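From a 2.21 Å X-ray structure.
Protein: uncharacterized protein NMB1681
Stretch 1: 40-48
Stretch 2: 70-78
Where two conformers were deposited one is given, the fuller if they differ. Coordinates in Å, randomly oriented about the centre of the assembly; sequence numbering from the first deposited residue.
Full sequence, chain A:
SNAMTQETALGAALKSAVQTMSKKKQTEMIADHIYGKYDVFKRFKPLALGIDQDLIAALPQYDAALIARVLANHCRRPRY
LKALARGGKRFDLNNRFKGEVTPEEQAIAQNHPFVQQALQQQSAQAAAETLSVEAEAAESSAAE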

# COMPACT_ATOMS: atom_id res chain seq x y z
N VAL A 40 11.33 11.78 -1.56
CA VAL A 40 10.46 10.69 -1.11
C VAL A 40 10.58 9.48 -2.02
O VAL A 40 10.48 8.34 -1.57
N PHE A 41 10.81 9.71 -3.31
CA PHE A 41 11.06 8.59 -4.22
C PHE A 41 12.47 8.05 -4.11
O PHE A 41 12.66 6.84 -4.04
N LYS A 42 13.46 8.92 -4.08
CA LYS A 42 14.85 8.48 -4.05
C LYS A 42 15.13 7.65 -2.81
O LYS A 42 15.92 6.70 -2.84
N ARG A 43 14.47 8.00 -1.71
CA ARG A 43 14.69 7.31 -0.44
C ARG A 43 13.60 6.29 -0.08
O ARG A 43 13.60 5.74 1.02
N PHE A 44 12.68 6.03 -1.00
CA PHE A 44 11.63 5.02 -0.79
C PHE A 44 10.93 5.20 0.54
O PHE A 44 10.92 4.30 1.38
N LYS A 45 10.33 6.37 0.74
CA LYS A 45 9.51 6.56 1.92
C LYS A 45 8.09 6.18 1.55
O LYS A 45 7.69 6.31 0.40
N PRO A 46 7.31 5.70 2.53
CA PRO A 46 5.90 5.45 2.26
C PRO A 46 5.24 6.72 1.69
O PRO A 46 5.39 7.79 2.27
N LEU A 47 4.55 6.59 0.56
CA LEU A 47 3.96 7.72 -0.15
C LEU A 47 2.53 8.03 0.29
O LEU A 47 1.71 7.13 0.52
N ALA A 48 2.23 9.32 0.40
CA ALA A 48 0.90 9.76 0.79
C ALA A 48 -0.15 9.29 -0.21
O ALA A 48 0.15 9.17 -1.39
N VAL A 70 5.03 4.33 -14.10
CA VAL A 70 6.28 4.48 -13.35
C VAL A 70 6.00 4.39 -11.85
O VAL A 70 6.68 3.67 -11.11
N LEU A 71 4.97 5.09 -11.40
CA LEU A 71 4.55 5.00 -10.03
C LEU A 71 4.24 3.55 -9.62
O LEU A 71 4.64 3.12 -8.53
N ALA A 72 3.54 2.80 -10.48
CA ALA A 72 3.16 1.42 -10.13
C ALA A 72 4.38 0.50 -10.10
O ALA A 72 4.46 -0.39 -9.25
N ASN A 73 5.32 0.71 -11.02
CA ASN A 73 6.62 0.05 -10.97
C ASN A 73 7.33 0.30 -9.64
O ASN A 73 7.94 -0.59 -9.05
N HIS A 74 7.27 1.55 -9.19
CA HIS A 74 7.98 1.93 -7.98
C HIS A 74 7.38 1.22 -6.77
O HIS A 74 8.09 0.68 -5.95
N CYS A 75 6.06 1.20 -6.67
CA CYS A 75 5.41 0.58 -5.52
C CYS A 75 5.46 -0.95 -5.49
O CYS A 75 5.09 -1.55 -4.49
N ARG A 76 5.93 -1.56 -6.59
CA ARG A 76 6.05 -3.02 -6.67
C ARG A 76 7.41 -3.48 -6.21
O ARG A 76 7.60 -4.66 -5.89
N ARG A 77 8.37 -2.56 -6.18
CA ARG A 77 9.72 -2.91 -5.78
C ARG A 77 9.76 -3.38 -4.34
O ARG A 77 9.09 -2.83 -3.47
N PRO A 78 10.54 -4.43 -4.08
CA PRO A 78 10.79 -4.96 -2.74
C PRO A 78 11.18 -3.84 -1.76
O PRO A 78 10.70 -3.81 -0.61

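A histidine buried among aromatic side chains can pack like a hydrocarbon while keeping its ring nitrogens supplied with polar partners, and H74 of NMB1681 is a compact example. It points toward the other stretch from its helix, with chi1 t and chi2 near 91°, and loses more surface there than any other residue in the contact. F44 covers nearly as much. Its CA-to-CB bond points sideways, but the m rotamer brings the end of the ring nearer, and the two rings form an offset stack, with planes at 15° and centroids 4.5 Å apart; F44 CE2 lies 3.3 Å from H74 CE1. F41, also m, supplies the complementary geometry. Its edge is directed at the face of H74, at an interplanar angle of 64°, with F41 CD2 3.7 Å from H74 CE1.

Stacking leaves the imidazole nitrogens free to bond near the ring plane. No direct hydrogen bond joins the stretches; instead, one water spans them. It lies 2.9 Å from H74 NE2 and donates to V40 O at 2.8 Å and to K45 O at 2.7 Å, so that the side chain is tied to the backbone where the first helix gives way to loop. H74 ND1 is satisfied elsewhere in the structure.

Around this centre the packing is apolar on one flank. L71 (t, p) brings CD1 to 3.8 Å from F41 CE2, at the edge of that ring, and to 4.0 Å from CD1 of L47. The latter side chain (m, t) points toward the second stretch, and the same CD1 lies 4.0 Å from H74 CD2 and 4.3 Å from C75 SG. R77, more exposed, closes the F44 end: its guanidinium presents a face to the phenyl edge, with NH1 3.5 Å from F44 CZ.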

# COMPACT_ATOMS: atom_id res chain seq x y z
CB VAL A 40 8.98 11.10 -0.97
CG1 VAL A 40 8.83 12.16 0.11
CG2 VAL A 40 8.42 11.58 -2.30
CB PHE A 41 10.72 8.98 -5.65
CG PHE A 41 9.24 9.03 -5.91
CD1 PHE A 41 8.52 10.19 -5.72
CD2 PHE A 41 8.56 7.88 -6.28
CE1 PHE A 41 7.15 10.22 -5.94
CE2 PHE A 41 7.18 7.90 -6.49
CZ PHE A 41 6.48 9.08 -6.32
CB LYS A 42 15.79 9.71 -4.13
CG LYS A 42 17.27 9.40 -3.97
CD LYS A 42 18.11 10.70 -3.79
CE LYS A 42 18.30 11.48 -5.10
NZ LYS A 42 17.35 12.63 -5.27
CB ARG A 43 14.88 8.33 0.68
CG ARG A 43 16.22 9.04 0.62
CD ARG A 43 16.06 10.54 0.65
NE ARG A 43 15.67 11.04 1.96
CZ ARG A 43 16.33 11.97 2.64
NH1 ARG A 43 17.43 12.52 2.12
NH2 ARG A 43 15.90 12.36 3.83
CB PHE A 44 12.21 3.60 -0.90
CG PHE A 44 12.51 3.18 -2.31
CD1 PHE A 44 13.69 3.57 -2.92
CD2 PHE A 44 11.60 2.42 -3.03
CE1 PHE A 44 13.97 3.21 -4.24
CE2 PHE A 44 11.87 2.04 -4.34
CZ PHE A 44 13.06 2.44 -4.95
CB LYS A 45 9.55 8.01 2.37
CG LYS A 45 10.94 8.49 2.79
CD LYS A 45 10.90 9.95 3.16
CE LYS A 45 11.96 10.31 4.17
NZ LYS A 45 11.81 11.74 4.60
CB PRO A 46 5.35 5.12 3.65
CG PRO A 46 6.50 4.54 4.39
CD PRO A 46 7.70 5.37 3.91
CB LEU A 47 3.98 7.45 -1.66
CG LEU A 47 5.39 7.24 -2.23
CD1 LEU A 47 5.36 6.69 -3.65
CD2 LEU A 47 6.18 8.57 -2.17
CB ALA A 48 0.86 11.28 0.89
CB VAL A 70 6.97 5.82 -13.68
CG1 VAL A 70 8.16 6.05 -12.73
CG2 VAL A 70 7.41 5.82 -15.13
CB LEU A 71 3.35 5.91 -9.79
CG LEU A 71 2.83 5.76 -8.36
CD1 LEU A 71 3.93 6.16 -7.33
CD2 LEU A 71 1.56 6.56 -8.18
CB ALA A 72 2.06 0.86 -11.08
CB ASN A 73 7.52 0.55 -12.09
CG ASN A 73 7.32 -0.21 -13.39
OD1 ASN A 73 7.32 -1.44 -13.40
ND2 ASN A 73 7.17 0.52 -14.50
CB HIS A 74 7.93 3.44 -7.81
CG HIS A 74 8.45 3.90 -6.49
ND1 HIS A 74 9.77 4.25 -6.29
CD2 HIS A 74 7.83 4.09 -5.31
CE1 HIS A 74 9.94 4.63 -5.04
NE2 HIS A 74 8.77 4.55 -4.42
CB CYS A 75 3.96 1.08 -5.39
SG CYS A 75 3.93 2.88 -5.03
CB ARG A 76 5.83 -3.50 -8.11
CG ARG A 76 4.41 -3.95 -8.40
CD ARG A 76 4.31 -4.66 -9.74
NE ARG A 76 3.59 -3.85 -10.73
CZ ARG A 76 4.19 -3.17 -11.70
NH1 ARG A 76 3.46 -2.45 -12.54
NH2 ARG A 76 5.51 -3.21 -11.83
CB ARG A 77 10.68 -1.74 -6.03
CG ARG A 77 10.71 -1.34 -7.49
CD ARG A 77 11.60 -0.16 -7.76
NE ARG A 77 12.98 -0.43 -7.38
CZ ARG A 77 14.00 0.40 -7.61
NH1 ARG A 77 13.78 1.56 -8.24
NH2 ARG A 77 15.23 0.08 -7.22
CB PRO A 78 11.97 -5.91 -2.96
CG PRO A 78 11.80 -6.38 -4.39
CD PRO A 78 11.26 -5.18 -5.13
O HOH W 1 8.93 6.06 -2.00